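Local coordinates for protein endo-1,3-beta-glucanase, family GH16 (Zobellia galactanivorans, PDB 4CRQ) that is the catalytic module of a modular laminarinase, a family GH16 enzyme that probably hydrolyses internal beta-1,3-glucosidic bonds of laminarin, and binds calcium, at residues A[132-137]-A[187-192]; A[163-168]-A[192-196]; A[10-15]-A[44-50]; A[17-22]-A[68-74]. The protein carries 1 engineered substitution. All coordinates share one frame. Residue numbers count along the deposited sequence, not the author numbering.

Interaction 1 of 4, residues A[132-137]-A[187-192]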
# COMPACT_ATOMS: atom_id res chain seq x y z
N ILE A 132 8.44 7.26 1.62
CA ILE A 132 9.41 6.34 0.99
C ILE A 132 10.30 5.74 2.09
O ILE A 132 10.56 6.40 3.11
CB ILE A 132 10.29 6.94 -0.15
CG1 ILE A 132 11.00 8.25 0.28
CG2 ILE A 132 9.44 7.10 -1.42
CD1 ILE A 132 12.17 8.60 -0.60
N HIS A 133 10.74 4.51 1.86
CA HIS A 133 11.73 3.82 2.71
C HIS A 133 12.81 3.31 1.81
O HIS A 133 12.52 2.78 0.72
CB HIS A 133 11.11 2.69 3.52
CG HIS A 133 10.09 3.14 4.55
ND1 HIS A 133 8.77 3.25 4.28
CD2 HIS A 133 10.24 3.51 5.89
CE1 HIS A 133 8.11 3.67 5.39
NE2 HIS A 133 9.02 3.83 6.37
N TRP A 134 14.07 3.44 2.23
CA TRP A 134 15.20 2.98 1.41
C TRP A 134 16.43 2.77 2.27
O TRP A 134 16.38 3.07 3.48
CB TRP A 134 15.44 3.94 0.23
CG TRP A 134 16.10 5.27 0.54
CD1 TRP A 134 17.41 5.64 0.24
CD2 TRP A 134 15.52 6.44 1.22
NE1 TRP A 134 17.68 6.92 0.66
CE2 TRP A 134 16.59 7.46 1.26
CE3 TRP A 134 14.26 6.74 1.78
CZ2 TRP A 134 16.39 8.73 1.85
CZ3 TRP A 134 14.07 8.02 2.37
CH2 TRP A 134 15.11 8.99 2.40
N SER A 135 17.52 2.26 1.68
CA SER A 135 18.79 2.14 2.32
C SER A 135 19.64 3.31 1.79
O SER A 135 19.91 3.37 0.58
CB SER A 135 19.47 0.78 2.06
OG SER A 135 20.70 0.62 2.78
N ASP A 136 20.04 4.24 2.67
CA ASP A 136 20.79 5.46 2.26
C ASP A 136 22.27 5.16 1.92
O ASP A 136 22.68 3.99 1.99
CB ASP A 136 20.64 6.60 3.32
CG ASP A 136 21.41 6.34 4.65
OD1 ASP A 136 22.26 5.42 4.78
OD2 ASP A 136 21.14 7.11 5.60
N GLN A 137 23.04 6.20 1.56
CA GLN A 137 24.47 6.06 1.16
C GLN A 137 25.39 5.40 2.23
O GLN A 137 26.43 4.83 1.86
CB GLN A 137 25.07 7.39 0.65
CG GLN A 137 25.26 8.49 1.69
CD GLN A 137 23.98 9.20 2.12
OE1 GLN A 137 22.88 8.91 1.64
NE2 GLN A 137 24.12 10.15 3.05
N ASN A 187 21.18 11.47 -1.80
CA ASN A 187 20.90 10.80 -0.50
C ASN A 187 20.72 9.26 -0.62
O ASN A 187 19.93 8.65 0.14
CB ASN A 187 19.68 11.43 0.24
CG ASN A 187 19.80 12.93 0.45
OD1 ASN A 187 19.00 13.70 -0.10
ND2 ASN A 187 20.78 13.37 1.24
N GLY A 188 21.46 8.65 -1.55
CA GLY A 188 21.38 7.21 -1.83
C GLY A 188 20.03 6.70 -2.35
O GLY A 188 19.70 5.54 -2.10
N THR A 189 19.28 7.55 -3.06
CA THR A 189 17.94 7.23 -3.63
C THR A 189 17.97 6.56 -5.03
O THR A 189 16.91 6.48 -5.69
CB THR A 189 17.02 8.48 -3.73
OG1 THR A 189 17.68 9.48 -4.52
CG2 THR A 189 16.64 9.02 -2.33
N GLY A 190 19.14 6.08 -5.47
CA GLY A 190 19.33 5.39 -6.78
C GLY A 190 18.37 4.22 -7.02
O GLY A 190 18.00 3.93 -8.16
N GLU A 191 17.96 3.57 -5.93
CA GLU A 191 17.03 2.44 -6.00
C GLU A 191 15.66 2.81 -6.59
O GLU A 191 14.94 1.93 -7.08
CB GLU A 191 16.89 1.77 -4.62
CG GLU A 191 18.22 1.20 -4.13
CD GLU A 191 18.71 -0.01 -4.92
OE1 GLU A 191 17.88 -0.83 -5.42
OE2 GLU A 191 19.95 -0.16 -5.04
N PHE A 192 15.30 4.09 -6.56
CA PHE A 192 14.02 4.54 -7.17
C PHE A 192 14.08 4.73 -8.70
O PHE A 192 13.13 5.24 -9.30
CB PHE A 192 13.45 5.75 -6.40
CG PHE A 192 13.15 5.43 -4.97
CD1 PHE A 192 11.96 4.76 -4.62
CD2 PHE A 192 14.07 5.77 -3.95
CE1 PHE A 192 11.68 4.44 -3.28
CE2 PHE A 192 13.80 5.46 -2.61
CZ PHE A 192 12.60 4.80 -2.28
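Trp134 illustrates how one indole can fasten a loop to the end of a strand. With chi1 near 75° (p) and chi2 near 107°, its ring lies against the loop 187-192, its NE1 edge at Asn187 O and Gly188 O; NE1 donates a hydrogen bond to Asn187 O at 2.9 Å and an almost straight 165°. With chi1 of Thr189 at p, its CG2 lies over one face of the indole as a CH-pi contact, 4.1 Å from the centroid of the five-membered ring, while OG1 is left for the carbonyl of Val186. In the concanavalin-like beta-sandwich of GH16 enzymes such loops run between strands of the jelly roll; here the chain leaving strand 175-181 is packed against the end of strand 127-135 before it enters strand 196-204. Phe192, in its m rotamer, turns a ring edge toward the Trp134 face in an offset edge-to-face pair, centroids 5.9 Å apart and planes at 69°. Its CZ also lies 3.8 Å from Ile132 CB, and Ile132 in turn packs on Ile168 and Trp170. Gly188 sits at positive phi, and a beta carbon there would collide with Gln137 N.

Interaction 2 of 4, residues A[163-168]-A[192-196]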
# COMPACT_ATOMS: atom_id res chain seq x y z
N TRP A 163 5.70 9.71 -10.24
CA TRP A 163 7.08 9.30 -10.09
C TRP A 163 7.82 9.43 -11.39
O TRP A 163 7.42 8.80 -12.34
CB TRP A 163 7.03 7.87 -9.57
CG TRP A 163 8.29 7.04 -9.56
CD1 TRP A 163 9.61 7.46 -9.36
CD2 TRP A 163 8.36 5.60 -9.74
NE1 TRP A 163 10.48 6.39 -9.41
CE2 TRP A 163 9.78 5.24 -9.64
CE3 TRP A 163 7.41 4.59 -9.97
CZ2 TRP A 163 10.22 3.92 -9.77
CZ3 TRP A 163 7.86 3.27 -10.10
CH2 TRP A 163 9.24 2.94 -10.00
N ASP A 164 8.87 10.25 -11.44
CA ASP A 164 9.71 10.35 -12.64
C ASP A 164 11.18 10.13 -12.22
O ASP A 164 11.46 9.81 -11.05
CB ASP A 164 9.49 11.68 -13.38
CG ASP A 164 9.83 12.89 -12.55
OD1 ASP A 164 10.68 12.87 -11.64
OD2 ASP A 164 9.19 13.90 -12.87
N ALA A 165 12.11 10.33 -13.15
CA ALA A 165 13.53 10.15 -12.85
C ALA A 165 14.06 11.11 -11.75
O ALA A 165 15.05 10.81 -11.09
CB ALA A 165 14.35 10.30 -14.13
N ASN A 166 13.38 12.24 -11.56
CA ASN A 166 13.85 13.30 -10.64
C ASN A 166 13.11 13.46 -9.31
O ASN A 166 13.68 14.02 -8.36
CB ASN A 166 13.82 14.65 -11.36
CG ASN A 166 14.80 14.71 -12.51
OD1 ASN A 166 15.94 14.25 -12.40
ND2 ASN A 166 14.37 15.27 -13.63
N SER A 167 11.87 12.99 -9.23
CA SER A 167 11.08 13.20 -8.02
C SER A 167 9.96 12.20 -7.86
O SER A 167 9.59 11.53 -8.82
CB SER A 167 10.46 14.61 -8.04
OG SER A 167 9.55 14.73 -9.12
N ILE A 168 9.42 12.11 -6.64
CA ILE A 168 8.15 11.40 -6.40
C ILE A 168 7.29 12.47 -5.74
O ILE A 168 7.75 13.14 -4.79
CB ILE A 168 8.28 10.14 -5.53
CG1 ILE A 168 9.20 9.13 -6.21
CG2 ILE A 168 6.90 9.51 -5.22
CD1 ILE A 168 9.74 8.02 -5.32
N PHE A 192 15.30 4.09 -6.56
CA PHE A 192 14.02 4.54 -7.17
C PHE A 192 14.08 4.73 -8.70
O PHE A 192 13.13 5.24 -9.30
CB PHE A 192 13.45 5.75 -6.40
CG PHE A 192 13.15 5.43 -4.97
CD1 PHE A 192 11.96 4.76 -4.62
CD2 PHE A 192 14.07 5.77 -3.95
CE1 PHE A 192 11.68 4.44 -3.28
CE2 PHE A 192 13.80 5.46 -2.61
CZ PHE A 192 12.60 4.80 -2.28
N GLN A 193 15.19 4.31 -9.31
CA GLN A 193 15.35 4.31 -10.76
C GLN A 193 15.15 2.91 -11.36
O GLN A 193 15.59 2.64 -12.47
CB GLN A 193 16.73 4.85 -11.16
CG GLN A 193 17.08 6.19 -10.57
CD GLN A 193 16.28 7.32 -11.16
OE1 GLN A 193 15.86 7.27 -12.30
NE2 GLN A 193 16.08 8.36 -10.38
N ASN A 194 14.50 2.04 -10.62
CA ASN A 194 14.26 0.65 -11.02
C ASN A 194 12.77 0.35 -11.11
O ASN A 194 11.93 1.21 -10.77
CB ASN A 194 14.96 -0.28 -10.02
CG ASN A 194 16.49 -0.14 -9.99
OD1 ASN A 194 17.12 -0.20 -8.92
ND2 ASN A 194 17.10 0.05 -11.16
N GLU A 195 12.42 -0.87 -11.55
CA GLU A 195 11.02 -1.28 -11.64
C GLU A 195 10.48 -1.69 -10.26
O GLU A 195 11.18 -2.34 -9.48
CB GLU A 195 10.79 -2.43 -12.63
CG GLU A 195 11.04 -2.01 -14.06
CD GLU A 195 10.41 -2.92 -15.09
OE1 GLU A 195 9.55 -3.76 -14.77
OE2 GLU A 195 10.76 -2.79 -16.27
N PHE A 196 9.24 -1.30 -9.99
CA PHE A 196 8.54 -1.59 -8.74
C PHE A 196 7.21 -2.29 -9.02
O PHE A 196 6.55 -1.96 -10.01
CB PHE A 196 8.23 -0.30 -7.93
CG PHE A 196 9.42 0.31 -7.17
CD1 PHE A 196 10.64 0.64 -7.79
CD2 PHE A 196 9.27 0.59 -5.80
CE1 PHE A 196 11.68 1.20 -7.04
CE2 PHE A 196 10.30 1.15 -5.05
CZ PHE A 196 11.51 1.46 -5.67
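Within the beta-sandwich of this GH16 module, the hairpin turn joining strands 156-163 and 167-172 is held to the loop that leads into strand 196-204. Trp163, the last residue of its strand, carries much of the contact. Its t rotamer extends the indole edge-on to the loop, where NE1 donates to Phe192 O (2.9 Å, 140°), and the far corner of the ring, CH2, reaches Phe196 CD1 at 3.5 Å; the two ring planes meet obliquely at 73°. Tyr79 completes the setting with an edge-to-face contact to the same indole. Asp164 faces away and organises the turn itself: OD1 accepts from Asn166 N at 2.8 Å, an Asx turn, and from Ser167 N at 2.7 Å, while the backbone bond from Asp164 N to Ser167 O (3.0 Å) closes the hairpin. Ala165, inside this turn, offers its carbonyl to Gln193. Ile168, the second residue of the returning strand, places CD1 4.0 Å from Phe192 CD1, in an apolar layer to which Ile116 and Ile132 also contribute. Gln193 spans two partners, its OE1 bound to the Tyr79 hydroxyl and its NE2 donating to Ala165 O at 2.8 Å and 163°.

Interaction 3 of 4, residues A[10-15]-A[44-50]. With CA (calcium ion), chain C.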
# COMPACT_ATOMS: atom_id res chain seq x y z
N GLU A 10 -9.87 -2.83 -13.00
CA GLU A 10 -11.14 -2.16 -12.68
C GLU A 10 -12.03 -3.00 -11.74
O GLU A 10 -13.06 -2.51 -11.29
CB GLU A 10 -11.94 -1.86 -13.96
CG GLU A 10 -11.19 -0.97 -14.95
CD GLU A 10 -10.87 0.42 -14.41
OE1 GLU A 10 -11.77 1.04 -13.80
OE2 GLU A 10 -9.73 0.90 -14.60
N PHE A 11 -11.64 -4.26 -11.47
CA PHE A 11 -12.42 -5.15 -10.60
C PHE A 11 -13.90 -5.25 -11.02
O PHE A 11 -14.79 -5.27 -10.16
CB PHE A 11 -12.25 -4.72 -9.11
CG PHE A 11 -10.81 -4.69 -8.66
CD1 PHE A 11 -10.08 -5.88 -8.55
CD2 PHE A 11 -10.18 -3.47 -8.38
CE1 PHE A 11 -8.74 -5.85 -8.15
CE2 PHE A 11 -8.83 -3.43 -7.95
CZ PHE A 11 -8.12 -4.63 -7.86
N ASP A 12 -14.18 -5.32 -12.34
CA ASP A 12 -15.58 -5.35 -12.80
C ASP A 12 -16.40 -6.47 -12.18
O ASP A 12 -17.47 -6.22 -11.60
CB ASP A 12 -15.69 -5.40 -14.33
CG ASP A 12 -15.18 -4.15 -15.01
OD1 ASP A 12 -15.14 -3.05 -14.42
OD2 ASP A 12 -14.83 -4.26 -16.21
N ASP A 13 -15.89 -7.70 -12.29
CA ASP A 13 -16.61 -8.91 -11.81
C ASP A 13 -15.74 -9.87 -11.03
O ASP A 13 -16.27 -10.75 -10.31
CB ASP A 13 -17.26 -9.62 -13.01
CG ASP A 13 -18.41 -8.83 -13.63
OD1 ASP A 13 -19.44 -8.61 -12.94
OD2 ASP A 13 -18.30 -8.44 -14.82
N GLY A 14 -14.43 -9.72 -11.18
CA GLY A 14 -13.46 -10.50 -10.45
C GLY A 14 -12.13 -9.79 -10.35
O GLY A 14 -11.96 -8.65 -10.84
N ILE A 15 -11.20 -10.46 -9.68
CA ILE A 15 -9.85 -9.94 -9.47
C ILE A 15 -9.09 -10.25 -10.75
O ILE A 15 -9.19 -11.40 -11.27
CB ILE A 15 -9.21 -10.49 -8.18
CG1 ILE A 15 -10.06 -10.03 -6.96
CG2 ILE A 15 -7.74 -10.05 -8.06
CD1 ILE A 15 -9.63 -10.47 -5.57
N ALA A 44 -12.26 -10.30 -2.17
CA ALA A 44 -13.37 -10.66 -3.06
C ALA A 44 -13.74 -9.45 -3.90
O ALA A 44 -13.20 -8.39 -3.67
CB ALA A 44 -14.58 -11.14 -2.25
N VAL A 45 -14.62 -9.60 -4.88
CA VAL A 45 -15.11 -8.46 -5.64
C VAL A 45 -16.62 -8.38 -5.41
O VAL A 45 -17.31 -9.41 -5.46
CB VAL A 45 -14.75 -8.55 -7.14
CG1 VAL A 45 -15.58 -7.63 -8.05
CG2 VAL A 45 -13.28 -8.22 -7.31
N GLU A 46 -17.09 -7.16 -5.16
CA GLU A 46 -18.52 -6.87 -4.98
C GLU A 46 -18.81 -5.55 -5.65
O GLU A 46 -18.10 -4.57 -5.37
CB GLU A 46 -18.93 -6.76 -3.50
CG GLU A 46 -18.81 -8.00 -2.64
CD GLU A 46 -19.36 -7.78 -1.23
OE1 GLU A 46 -20.59 -7.63 -1.07
OE2 GLU A 46 -18.57 -7.75 -0.27
N ASN A 47 -19.83 -5.52 -6.51
CA ASN A 47 -20.29 -4.26 -7.15
C ASN A 47 -19.17 -3.42 -7.76
O ASN A 47 -19.08 -2.20 -7.52
CB ASN A 47 -21.13 -3.43 -6.14
CG ASN A 47 -22.31 -4.20 -5.57
OD1 ASN A 47 -23.04 -4.88 -6.30
ND2 ASN A 47 -22.49 -4.11 -4.27
N GLY A 48 -18.29 -4.07 -8.52
CA GLY A 48 -17.19 -3.38 -9.18
C GLY A 48 -16.04 -2.93 -8.30
O GLY A 48 -15.21 -2.12 -8.75
N ASN A 49 -15.96 -3.43 -7.07
CA ASN A 49 -14.87 -3.08 -6.20
C ASN A 49 -14.16 -4.33 -5.73
O ASN A 49 -14.82 -5.37 -5.44
CB ASN A 49 -15.37 -2.41 -4.90
CG ASN A 49 -15.89 -1.01 -5.11
OD1 ASN A 49 -15.19 -0.05 -4.87
ND2 ASN A 49 -17.13 -0.88 -5.56
N LEU A 50 -12.84 -4.24 -5.61
CA LEU A 50 -12.11 -5.17 -4.75
C LEU A 50 -12.51 -4.86 -3.30
O LEU A 50 -12.54 -3.70 -2.87
CB LEU A 50 -10.59 -4.99 -4.90
CG LEU A 50 -9.66 -5.69 -3.89
CD1 LEU A 50 -9.76 -7.20 -4.09
CD2 LEU A 50 -8.23 -5.18 -4.03
CA CA C . -14.37 -0.80 -10.39
O HOH W 1 -13.77 0.73 -12.05
O HOH W 2 -18.98 -6.80 -9.40
O HOH W 3 -15.77 -2.05 -12.17
O HOH W 4 -16.76 -0.03 -10.74
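The ring of Phe11 lies beneath Leu50, whose CB stands 3.6 Å from the ring centroid and only 2° off its normal, a CH-pi contact. Val45 extends the apolar patch: its CG2 is 4.1 Å from Phe11 CB and 3.7 Å from Ile15 CG1, and Ile15 CD1 meets Leu50 CD1 at 3.6 Å. No direct hydrogen bond joins the two segments. Instead, Gly48 CA approaches Phe11 O at 3.2 Å in a CA-H...O contact, and one water links Asp12 O (2.7 Å) to Gly48 N (3.0 Å). The carbonyls Glu10 O and Gly48 O, 3.4 Å apart, would repel each other but for the calcium ion that each binds at 2.3 Å. Of three coordinating waters, one is held by Glu10 OE1, another by Asp12 OD1; Glu10 OE1 also salt-bridges Arg228, and OE2 bonds Gln8. Together they form a surface calcium site of the GH16 sandwich, assembled from the loop after strand 4-9, the type I' turn of the 43-46/49-59 hairpin and Asp225 of strand 220-231.

Interaction 4 of 4, residues A[17-22]-A[68-74]. With ACT (acetate ion), chain F.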
# COMPACT_ATOMS: atom_id res chain seq x y z
N PRO A 17 -5.81 -10.76 -13.59
CA PRO A 17 -4.78 -11.82 -13.67
C PRO A 17 -3.40 -11.45 -13.09
O PRO A 17 -2.51 -12.36 -13.03
CB PRO A 17 -4.69 -12.09 -15.19
CG PRO A 17 -5.05 -10.79 -15.80
CD PRO A 17 -6.08 -10.13 -14.90
N ASP A 18 -3.21 -10.19 -12.68
CA ASP A 18 -1.85 -9.73 -12.28
C ASP A 18 -1.58 -9.70 -10.78
O ASP A 18 -0.56 -9.19 -10.35
CB ASP A 18 -1.54 -8.38 -12.96
CG ASP A 18 -1.55 -8.51 -14.45
OD1 ASP A 18 -0.85 -9.41 -14.96
OD2 ASP A 18 -2.26 -7.73 -15.13
N TRP A 19 -2.49 -10.28 -10.01
CA TRP A 19 -2.34 -10.32 -8.55
C TRP A 19 -2.01 -11.67 -7.99
O TRP A 19 -2.57 -12.69 -8.39
CB TRP A 19 -3.62 -9.83 -7.90
CG TRP A 19 -4.00 -8.42 -8.27
CD1 TRP A 19 -4.90 -8.01 -9.25
CD2 TRP A 19 -3.49 -7.16 -7.68
NE1 TRP A 19 -5.00 -6.64 -9.30
CE2 TRP A 19 -4.18 -6.07 -8.39
CE3 TRP A 19 -2.57 -6.84 -6.65
CZ2 TRP A 19 -3.94 -4.72 -8.07
CZ3 TRP A 19 -2.34 -5.48 -6.36
CH2 TRP A 19 -3.02 -4.45 -7.05
N VAL A 20 -1.08 -11.66 -7.03
CA VAL A 20 -0.64 -12.80 -6.23
C VAL A 20 -1.09 -12.51 -4.81
O VAL A 20 -0.93 -11.37 -4.32
CB VAL A 20 0.90 -12.96 -6.30
CG1 VAL A 20 1.44 -14.01 -5.32
CG2 VAL A 20 1.32 -13.29 -7.73
N PHE A 21 -1.63 -13.52 -4.14
CA PHE A 21 -2.13 -13.37 -2.76
C PHE A 21 -1.11 -13.92 -1.79
O PHE A 21 -0.58 -15.01 -2.01
CB PHE A 21 -3.48 -14.07 -2.62
CG PHE A 21 -4.52 -13.47 -3.51
CD1 PHE A 21 -4.64 -13.89 -4.85
CD2 PHE A 21 -5.37 -12.46 -3.03
CE1 PHE A 21 -5.60 -13.33 -5.70
CE2 PHE A 21 -6.33 -11.89 -3.88
CZ PHE A 21 -6.44 -12.32 -5.21
N GLU A 22 -0.85 -13.17 -0.73
CA GLU A 22 0.06 -13.62 0.33
C GLU A 22 -0.77 -14.22 1.46
O GLU A 22 -1.95 -13.87 1.63
CB GLU A 22 0.96 -12.47 0.79
CG GLU A 22 1.96 -12.14 -0.31
CD GLU A 22 2.88 -11.02 0.05
OE1 GLU A 22 2.41 -9.88 0.11
OE2 GLU A 22 4.08 -11.31 0.25
N ARG A 68 -3.67 -9.56 1.66
CA ARG A 68 -2.53 -8.82 1.15
C ARG A 68 -2.26 -9.37 -0.25
O ARG A 68 -2.10 -10.58 -0.43
CB ARG A 68 -1.30 -8.97 2.06
CG ARG A 68 -0.02 -8.34 1.50
CD ARG A 68 1.04 -8.25 2.59
NE ARG A 68 2.40 -8.04 2.05
CZ ARG A 68 3.41 -7.46 2.72
NH1 ARG A 68 3.22 -6.98 3.96
NH2 ARG A 68 4.60 -7.35 2.14
N MET A 69 -2.22 -8.47 -1.23
CA MET A 69 -2.08 -8.82 -2.64
C MET A 69 -0.97 -8.02 -3.29
O MET A 69 -0.76 -6.88 -2.91
CB MET A 69 -3.36 -8.41 -3.35
CG MET A 69 -4.63 -9.07 -2.88
SD MET A 69 -6.05 -8.09 -3.41
CE MET A 69 -6.03 -8.18 -5.21
N LYS A 70 -0.27 -8.59 -4.27
CA LYS A 70 0.84 -7.90 -4.93
C LYS A 70 0.87 -8.27 -6.40
O LYS A 70 0.36 -9.34 -6.75
CB LYS A 70 2.18 -8.24 -4.21
CG LYS A 70 2.52 -9.73 -4.27
CD LYS A 70 3.77 -10.12 -3.49
CE LYS A 70 4.01 -11.62 -3.58
NZ LYS A 70 5.28 -12.02 -2.91
N THR A 71 1.47 -7.41 -7.22
CA THR A 71 1.62 -7.71 -8.64
C THR A 71 3.02 -8.27 -8.94
O THR A 71 3.38 -8.41 -10.11
CB THR A 71 1.34 -6.47 -9.54
OG1 THR A 71 2.35 -5.47 -9.33
CG2 THR A 71 -0.02 -5.88 -9.25
N GLN A 72 3.80 -8.57 -7.90
CA GLN A 72 5.16 -9.11 -8.08
C GLN A 72 5.24 -10.27 -9.07
O GLN A 72 4.47 -11.24 -8.93
CB GLN A 72 5.77 -9.48 -6.72
CG GLN A 72 7.21 -9.99 -6.80
CD GLN A 72 7.75 -10.31 -5.43
OE1 GLN A 72 6.99 -10.62 -4.50
NE2 GLN A 72 9.08 -10.22 -5.27
N GLY A 73 6.13 -10.16 -10.07
CA GLY A 73 6.32 -11.20 -11.10
C GLY A 73 5.31 -11.17 -12.25
O GLY A 73 5.42 -11.96 -13.21
N ARG A 74 4.31 -10.28 -12.15
CA ARG A 74 3.25 -10.16 -13.16
C ARG A 74 3.20 -8.77 -13.77
O ARG A 74 3.04 -8.65 -15.00
CB ARG A 74 1.88 -10.58 -12.61
CG ARG A 74 1.96 -12.00 -12.06
CD ARG A 74 0.64 -12.63 -11.76
NE ARG A 74 0.82 -14.00 -11.25
CZ ARG A 74 -0.19 -14.79 -10.93
NH1 ARG A 74 -1.46 -14.35 -11.05
NH2 ARG A 74 0.04 -16.02 -10.48
C ACT F . 6.70 -9.46 -0.45
O ACT F . 5.56 -9.28 0.03
OXT ACT F . 7.09 -10.49 -1.07
CH3 ACT F . 7.65 -8.35 -0.25
O HOH W 5 -4.32 -12.45 1.07
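Glu22 centres a salt-bridge network, pairing OE1 with Arg68 NE at 2.7 Å and, more weakly, OE2 with Lys70 NZ at 3.5 Å. Lys70 NZ also donates to Gln72 OE1 at 2.7 Å. In an acetate ion, probably from the crystallisation liquor, O accepts from Arg68 NH2 and OXT from Lys70 NZ, each at 3.0 Å. These charges line one face of an antiparallel pairing in the GH16 beta-sandwich, strand 20-22 beside the end of strand 62-70. Val20 and Lys70 form a hydrogen-bonded pair, Val20 N to Lys70 O at 2.7 Å and Lys70 N to Val20 O at 2.9 Å; Phe21 and Met69 form a non-hydrogen-bonded pair. Arg74 NH1 donates to Pro17 O at 3.0 Å while Val20 CG2 rests over its guanidinium. On the other face Phe21 CE2 meets Met69 CG at 3.4 Å. Trp19, its NE1 bound to Asp9, lies between two methyls: Met69 CE 3.9 Å from the five-membered ring centroid and, opposite, Thr71 CG2 3.7 Å from the six-membered one.

How the interactions relate
From the N terminus, the chain leaves strand 4-9 into residues 10-15, which interaction 3 joins to the hairpin of strands 43-46 and 49-59, and then enters 17-22, which interaction 4 pairs with the end of strand 62-70. These two closures cross rather than nest, and they touch through Leu50 CD2 and Met69 SD, 3.7 Å apart. Both are complete before interaction 1 opens. On strand 127-135, interaction 1 reaches forward to the loop 187-192, and interaction 2 crosses it from the hairpin turn at 163-168; Phe192 serves both. Interactions 1 and 3 lie on opposite sides of the chain's centre, about 35 Å apart between centres, yet both belong to the same beta-sandwich.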